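Local coordinates for glypican-1 (Homo sapiens, PDB 4YWT), which carries heparan sulfate chains at the cell surface, through which it binds alpha-4(V) collagen and takes part in Schwann cell myelination, at residues K41-S46 / E73-N78; T66-E71 / A256-V261; A82-A87 / V239-E244. The protein carries 3 engineered substitutions. One frame throughout, in Å; residues are numbered along the deposited sequence.

Interaction 1 of 3, residues K41-S46 / E73-N78; sequences KGFSLS and EENLAN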
# COMPACT_ATOMS: atom_id res chain seq x y z
N LYS A 41 24.50 -25.37 -14.59
CA LYS A 41 24.09 -24.59 -13.43
C LYS A 41 25.29 -24.14 -12.60
O LYS A 41 25.14 -23.69 -11.47
CB LYS A 41 23.12 -25.40 -12.57
CG LYS A 41 21.71 -25.46 -13.14
CD LYS A 41 20.79 -26.29 -12.26
CE LYS A 41 19.33 -25.98 -12.55
NZ LYS A 41 19.00 -24.57 -12.21
N GLY A 42 26.48 -24.27 -13.17
CA GLY A 42 27.69 -23.74 -12.55
C GLY A 42 28.31 -24.64 -11.50
O GLY A 42 28.98 -24.15 -10.58
N PHE A 43 28.11 -25.94 -11.63
CA PHE A 43 28.72 -26.90 -10.71
C PHE A 43 29.59 -27.89 -11.47
O PHE A 43 29.45 -28.05 -12.68
CB PHE A 43 27.64 -27.64 -9.91
CG PHE A 43 26.74 -26.74 -9.12
CD1 PHE A 43 27.23 -26.04 -8.03
CD2 PHE A 43 25.40 -26.62 -9.44
CE1 PHE A 43 26.41 -25.22 -7.29
CE2 PHE A 43 24.57 -25.80 -8.71
CZ PHE A 43 25.07 -25.10 -7.63
N SER A 44 30.50 -28.55 -10.76
CA SER A 44 31.45 -29.48 -11.38
C SER A 44 30.75 -30.67 -12.03
O SER A 44 29.93 -31.33 -11.41
CB SER A 44 32.46 -29.98 -10.35
OG SER A 44 33.37 -28.96 -9.98
N LEU A 45 31.10 -30.93 -13.29
CA LEU A 45 30.59 -32.10 -14.00
C LEU A 45 31.20 -33.37 -13.43
O LEU A 45 30.65 -34.46 -13.58
CB LEU A 45 30.88 -32.00 -15.50
CG LEU A 45 29.97 -31.12 -16.37
CD1 LEU A 45 30.20 -29.64 -16.10
CD2 LEU A 45 30.18 -31.44 -17.84
N SER A 46 32.34 -33.22 -12.77
CA SER A 46 33.05 -34.35 -12.18
C SER A 46 32.28 -34.94 -11.00
O SER A 46 32.43 -36.12 -10.69
CB SER A 46 34.45 -33.91 -11.72
OG SER A 46 34.36 -32.88 -10.75
N GLU A 73 23.33 -32.84 -4.27
CA GLU A 73 22.08 -32.59 -3.56
C GLU A 73 22.12 -31.25 -2.83
O GLU A 73 21.19 -30.45 -2.92
CB GLU A 73 21.79 -33.72 -2.57
CG GLU A 73 20.32 -33.91 -2.25
CD GLU A 73 20.09 -34.80 -1.04
OE1 GLU A 73 21.00 -34.92 -0.21
OE2 GLU A 73 18.99 -35.39 -0.93
N GLU A 74 23.22 -31.01 -2.11
CA GLU A 74 23.40 -29.75 -1.39
C GLU A 74 23.40 -28.55 -2.34
O GLU A 74 22.68 -27.57 -2.10
CB GLU A 74 24.70 -29.78 -0.58
CG GLU A 74 24.66 -30.70 0.63
CD GLU A 74 25.99 -30.76 1.36
OE1 GLU A 74 27.01 -30.32 0.79
OE2 GLU A 74 26.01 -31.23 2.52
N ASN A 75 24.19 -28.65 -3.40
CA ASN A 75 24.27 -27.59 -4.40
C ASN A 75 22.91 -27.25 -5.01
O ASN A 75 22.54 -26.08 -5.12
CB ASN A 75 25.26 -27.97 -5.50
CG ASN A 75 26.70 -27.79 -5.08
OD1 ASN A 75 27.02 -26.92 -4.28
ND2 ASN A 75 27.59 -28.61 -5.64
N LEU A 76 22.18 -28.28 -5.41
CA LEU A 76 20.86 -28.10 -6.01
C LEU A 76 19.87 -27.51 -5.00
O LEU A 76 19.00 -26.72 -5.36
CB LEU A 76 20.33 -29.42 -6.56
CG LEU A 76 21.04 -29.93 -7.82
CD1 LEU A 76 20.52 -31.30 -8.22
CD2 LEU A 76 20.87 -28.94 -8.97
N ALA A 77 20.02 -27.91 -3.73
CA ALA A 77 19.20 -27.35 -2.66
C ALA A 77 19.42 -25.84 -2.54
O ALA A 77 18.47 -25.05 -2.59
CB ALA A 77 19.50 -28.04 -1.34
N ASN A 78 20.69 -25.46 -2.39
CA ASN A 78 21.08 -24.05 -2.37
C ASN A 78 20.52 -23.30 -3.57
O ASN A 78 19.99 -22.19 -3.43
CB ASN A 78 22.61 -23.92 -2.35
CG ASN A 78 23.15 -23.63 -0.97
OD1 ASN A 78 23.19 -24.50 -0.10
ND2 ASN A 78 23.59 -22.39 -0.76

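Interaction 2 of 3, residues T66-E71 / A256-V261; sequences TCCTSE and AHCLGV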
# COMPACT_ATOMS: atom_id res chain seq x y z
N THR A 66 19.79 -42.96 -7.57
CA THR A 66 19.90 -41.55 -7.91
C THR A 66 21.15 -41.21 -8.72
O THR A 66 22.15 -41.93 -8.68
CB THR A 66 19.91 -40.68 -6.64
OG1 THR A 66 20.14 -39.31 -6.99
CG2 THR A 66 21.00 -41.15 -5.69
N CYS A 67 21.08 -40.12 -9.47
CA CYS A 67 22.23 -39.58 -10.18
C CYS A 67 22.91 -38.48 -9.38
O CYS A 67 23.86 -37.86 -9.85
CB CYS A 67 21.81 -39.05 -11.55
SG CYS A 67 21.46 -40.33 -12.76
N CYS A 68 22.42 -38.23 -8.17
CA CYS A 68 22.93 -37.15 -7.34
C CYS A 68 23.83 -37.64 -6.21
O CYS A 68 23.51 -38.62 -5.54
CB CYS A 68 21.78 -36.33 -6.76
SG CYS A 68 20.91 -35.29 -7.96
N THR A 69 24.94 -36.94 -6.00
CA THR A 69 25.79 -37.19 -4.84
C THR A 69 25.43 -36.18 -3.75
O THR A 69 24.54 -35.35 -3.93
CB THR A 69 27.29 -37.08 -5.18
OG1 THR A 69 27.60 -35.75 -5.59
CG2 THR A 69 27.65 -38.05 -6.30
N SER A 70 26.12 -36.26 -2.62
CA SER A 70 25.88 -35.35 -1.50
C SER A 70 26.12 -33.90 -1.92
O SER A 70 25.28 -33.02 -1.68
CB SER A 70 26.77 -35.71 -0.31
OG SER A 70 26.45 -34.92 0.82
N GLU A 71 27.26 -33.66 -2.55
CA GLU A 71 27.61 -32.34 -3.06
C GLU A 71 26.56 -31.84 -4.05
O GLU A 71 26.18 -30.67 -4.03
CB GLU A 71 28.99 -32.36 -3.71
CG GLU A 71 30.13 -32.62 -2.74
CD GLU A 71 31.42 -33.03 -3.44
OE1 GLU A 71 31.63 -32.60 -4.59
OE2 GLU A 71 32.21 -33.78 -2.83
N ALA A 256 13.20 -34.44 -8.67
CA ALA A 256 12.78 -35.09 -9.90
C ALA A 256 14.01 -35.45 -10.72
O ALA A 256 14.12 -36.54 -11.28
CB ALA A 256 11.85 -34.19 -10.70
N HIS A 257 14.95 -34.51 -10.78
CA HIS A 257 16.21 -34.71 -11.48
C HIS A 257 16.99 -35.86 -10.85
O HIS A 257 17.48 -36.75 -11.55
CB HIS A 257 17.05 -33.43 -11.48
CG HIS A 257 16.41 -32.27 -12.17
ND1 HIS A 257 15.08 -31.96 -12.03
CD2 HIS A 257 16.93 -31.35 -13.02
CE1 HIS A 257 14.80 -30.89 -12.75
NE2 HIS A 257 15.90 -30.50 -13.36
N CYS A 258 17.11 -35.83 -9.53
CA CYS A 258 17.90 -36.81 -8.81
C CYS A 258 17.32 -38.22 -8.90
O CYS A 258 18.06 -39.20 -8.91
CB CYS A 258 18.04 -36.40 -7.34
SG CYS A 258 19.11 -34.97 -7.07
N LEU A 259 16.00 -38.32 -8.96
CA LEU A 259 15.35 -39.63 -8.99
C LEU A 259 15.08 -40.14 -10.40
O LEU A 259 14.28 -41.05 -10.60
CB LEU A 259 14.04 -39.60 -8.20
CG LEU A 259 14.17 -39.37 -6.69
CD1 LEU A 259 12.88 -39.76 -5.98
CD2 LEU A 259 15.35 -40.14 -6.12
N GLY A 260 15.76 -39.55 -11.38
CA GLY A 260 15.75 -40.09 -12.73
C GLY A 260 14.72 -39.53 -13.69
O GLY A 260 14.52 -40.09 -14.77
N VAL A 261 14.08 -38.42 -13.33
CA VAL A 261 13.10 -37.79 -14.21
C VAL A 261 13.27 -36.27 -14.27
O VAL A 261 12.41 -35.53 -13.81
CB VAL A 261 11.66 -38.14 -13.79
CG1 VAL A 261 11.27 -39.52 -14.28
CG2 VAL A 261 11.50 -38.05 -12.27

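Interaction 3 of 3, residues A82-A87 / V239-E244; sequences AELETA and VPLGPE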
# COMPACT_ATOMS: atom_id res chain seq x y z
N ALA A 82 17.76 -20.29 -3.36
CA ALA A 82 18.12 -18.98 -3.88
C ALA A 82 17.13 -18.52 -4.95
O ALA A 82 16.77 -17.34 -5.01
CB ALA A 82 19.53 -18.99 -4.43
N GLU A 83 16.69 -19.46 -5.78
CA GLU A 83 15.74 -19.16 -6.85
C GLU A 83 14.39 -18.71 -6.28
O GLU A 83 13.82 -17.71 -6.73
CB GLU A 83 15.58 -20.38 -7.75
CG GLU A 83 16.79 -20.64 -8.65
CD GLU A 83 16.81 -22.03 -9.25
OE1 GLU A 83 16.08 -22.92 -8.75
OE2 GLU A 83 17.55 -22.25 -10.23
N LEU A 84 13.89 -19.46 -5.30
CA LEU A 84 12.65 -19.07 -4.63
C LEU A 84 12.78 -17.68 -4.00
O LEU A 84 11.86 -16.85 -4.10
CB LEU A 84 12.25 -20.09 -3.56
CG LEU A 84 11.02 -19.73 -2.73
CD1 LEU A 84 9.81 -19.49 -3.63
CD2 LEU A 84 10.71 -20.81 -1.71
N GLU A 85 13.91 -17.43 -3.35
CA GLU A 85 14.19 -16.11 -2.79
C GLU A 85 14.09 -15.01 -3.85
O GLU A 85 13.44 -13.98 -3.64
CB GLU A 85 15.57 -16.07 -2.13
CG GLU A 85 15.60 -16.62 -0.71
CD GLU A 85 16.92 -16.35 -0.02
OE1 GLU A 85 17.89 -15.96 -0.71
OE2 GLU A 85 16.99 -16.51 1.22
N THR A 86 14.75 -15.24 -4.98
CA THR A 86 14.76 -14.29 -6.09
C THR A 86 13.34 -14.00 -6.58
O THR A 86 12.96 -12.83 -6.74
CB THR A 86 15.62 -14.80 -7.26
OG1 THR A 86 17.00 -14.79 -6.88
CG2 THR A 86 15.44 -13.91 -8.48
N ALA A 87 12.57 -15.06 -6.81
CA ALA A 87 11.18 -14.90 -7.25
C ALA A 87 10.38 -14.04 -6.27
O ALA A 87 9.76 -13.03 -6.64
CB ALA A 87 10.53 -16.25 -7.43
N VAL A 239 11.84 -11.18 5.53
CA VAL A 239 11.63 -12.41 6.30
C VAL A 239 12.23 -13.60 5.56
O VAL A 239 11.82 -13.92 4.44
CB VAL A 239 10.14 -12.67 6.56
CG1 VAL A 239 9.96 -14.00 7.29
CG2 VAL A 239 9.54 -11.53 7.37
N PRO A 240 13.22 -14.26 6.18
CA PRO A 240 13.96 -15.36 5.56
C PRO A 240 13.17 -16.66 5.46
O PRO A 240 12.29 -16.91 6.29
CB PRO A 240 15.16 -15.53 6.49
CG PRO A 240 14.65 -15.13 7.82
CD PRO A 240 13.68 -14.00 7.56
N LEU A 241 13.47 -17.46 4.45
CA LEU A 241 12.88 -18.79 4.32
C LEU A 241 13.52 -19.75 5.31
O LEU A 241 14.73 -19.68 5.56
CB LEU A 241 13.04 -19.31 2.89
CG LEU A 241 12.33 -18.52 1.79
CD1 LEU A 241 12.92 -18.83 0.43
CD2 LEU A 241 10.84 -18.82 1.80
N GLY A 242 12.72 -20.65 5.86
CA GLY A 242 13.21 -21.60 6.85
C GLY A 242 13.91 -22.80 6.24
O GLY A 242 13.86 -23.00 5.03
N PRO A 243 14.56 -23.61 7.08
CA PRO A 243 15.24 -24.85 6.66
C PRO A 243 14.25 -25.87 6.12
O PRO A 243 14.52 -26.53 5.11
CB PRO A 243 15.89 -25.35 7.95
CG PRO A 243 15.96 -24.16 8.85
CD PRO A 243 14.74 -23.36 8.52
N GLU A 244 13.11 -25.99 6.80
CA GLU A 244 12.03 -26.87 6.37
C GLU A 244 11.58 -26.50 4.96
O GLU A 244 11.43 -27.36 4.09
CB GLU A 244 10.85 -26.77 7.34
CG GLU A 244 11.17 -27.26 8.74
CD GLU A 244 11.61 -28.71 8.76
OE1 GLU A 244 11.00 -29.52 8.02
OE2 GLU A 244 12.55 -29.04 9.50
O HOH W 1 16.36 -17.39 3.58

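Interaction 1 of 3, residues K41-S46 / E73-N78
A stacked pair of flat groups, the ring of Phe-43 and the amide of Asn-75, packs the loop after helix 32-39 onto the start of the long helix 70-129. The two planes lie 12° apart and the side chains run past each other in opposite directions. Asn-75 CB sits over the ring face, 3.6 Å from the centroid of the Phe-43 ring, and makes a CH-pi contact. The amide lies farther out, over the CD1-CE1 rim: Asn-75 CG comes within 3.4 Å of Phe-43 CE1, and Asn-75 ND2 stands 3.5 Å from Phe-43 CD1. Asparagine suits this place because its methylene and its flat amide can lie on an aromatic face while the nitrogen still finds a polar partner, here the hydroxyl of Tyr-38. In Phe-43, CG stands anti to the carbonyl carbon (chi1 -58°), which directs the ring at the helix.

At the other end the touch is slight. Lys-41 CD only brushes Leu-76 CD2, at 4.2 Å, before the ammonium group reaches on to the hydroxyl of Tyr-254; a lysine can do both, being apolar along its stem and charged at its tip.

Tyr-38 of helix 32-39 also meets the Phe-43 ring, at about 20° between planes, while the buried Leu-76 packs against Met-250 of helix 243-253.

Interaction 2 of 3, residues T66-E71 / A256-V261
A disulfide between Cys-68 and Cys-258, one of the bridges in the cysteine-rich end of the glypican fold, joins the loop leading into helix 70-129 to the end of helix 255-258. The sulfur atoms, Cys-68 SG and Cys-258 SG, lie 2.0 Å apart, and the negative chi3, -81°, makes the bridge left-handed. In both cysteines SG stands anti to the carbonyl carbon (chi1 -72° in Cys-68, -71° in Cys-258).

Beside the bridge, the carbonyl oxygen of Cys-258 is gripped by two donors. Thr-66 OG1 lies 2.8 Å from Cys-258 O and approaches from above the carbonyl plane. Cys-67 N, 3.2 Å from Cys-258 O, instead comes in the plane, on a lone pair. Threonine suits its place because its hydroxyl works in two directions: while donating across the contact, Thr-66 OG1 accepts from Cys-68 N at 2.8 Å, closing an ST turn that shapes the backbone just before the bridging cysteine.

On the other segment, the helix ends in a Schellman motif. Val-261 N bonds to Ala-256 O at 2.8 Å and Gly-260 N to His-257 O at 3.3 Å; Gly-260, with positive phi, is the C-prime residue, and glycine accepts these backbone angles easily. These bonds take up the carbonyls of Ala-256 and His-257, whereas that of Cys-258 accepts from Thr-66 and Cys-67.

Cys-67 forms its own disulfide with Cys-31, so neighbouring cysteines tie this loop to two separate parts of the chain. The covalent bridge limits how far the segments can separate, and the paired hydrogen bonds give a buried carbonyl polar partners, consistent with a rigid junction.

Interaction 3 of 3, residues A82-A87 / V239-E244
Leu-241, in the loop just before the N-cap of helix 243-253, packs against Leu-84 and Glu-85 of helix 70-129, with an apolar inner side and a watered outer one. On the inner side the leucine side chains cross obliquely: Leu-241 CD1 is 3.7 Å from Leu-84 CD2, and Leu-241 CD2 stands 4.0 Å from the same Leu-84 methyl. Leu-84 is buried, and its CG lies anti to the backbone N (chi1 176°), which carries the branched end out from the helix to the loop. Leucine fits both positions, since a branched apolar end offers methyls that pack closely against another leucine.

Toward the outer side the contact becomes mixed. Leu-241 CD1 also touches the chain of Glu-85, 3.7 Å from Glu-85 CG, the two side chains pointing opposite ways as they pass. Glu-85 is extended beyond CG (chi2 -170°): CG rests on the leucine methyl while the carboxylate leads away from that methyl to a water. This water donates to Glu-85 OE2 at 2.6 Å and accepts a weak bond from Leu-241 N at 3.0 Å. The polar link between the segments is therefore indirect, through a single ordered water, and looser than the methyl packing on the inner side. A glutamate serves well here because it is aliphatic near the helix and polar at its end, able to border an apolar patch and its solvent at once.

Leu-84 also packs on Cys-245 and Val-249 of helix 243-253 and on Met-404 of helix 391-404, while Leu-241 touches Leu-279, so the leucine pair lies where helix 70-129 meets several neighbouring elements.

Overall arrangement
All three contacts gather at helix 70-129: interaction 2 at the loop leading into it, interaction 1 on its first turns, interaction 3 further along. Interactions 1 and 2, centres about 11 Å apart, touch where Leu-76 packs on the Cys-68 to Cys-258 bridge, and their segments alternate along the chain. Interaction 1 closes before interaction 3 opens; their centres are about 17 Å apart, joined by a long, weak ion pair from Lys-41 to Glu-83. Interaction 3, about 22 Å from interaction 2, is nested within its loop. The 239-261 region is thus fastened once to the loop just before helix 70-129 and once to the helix itself, consistent with a firmly built end of the elongated, largely helical core protein.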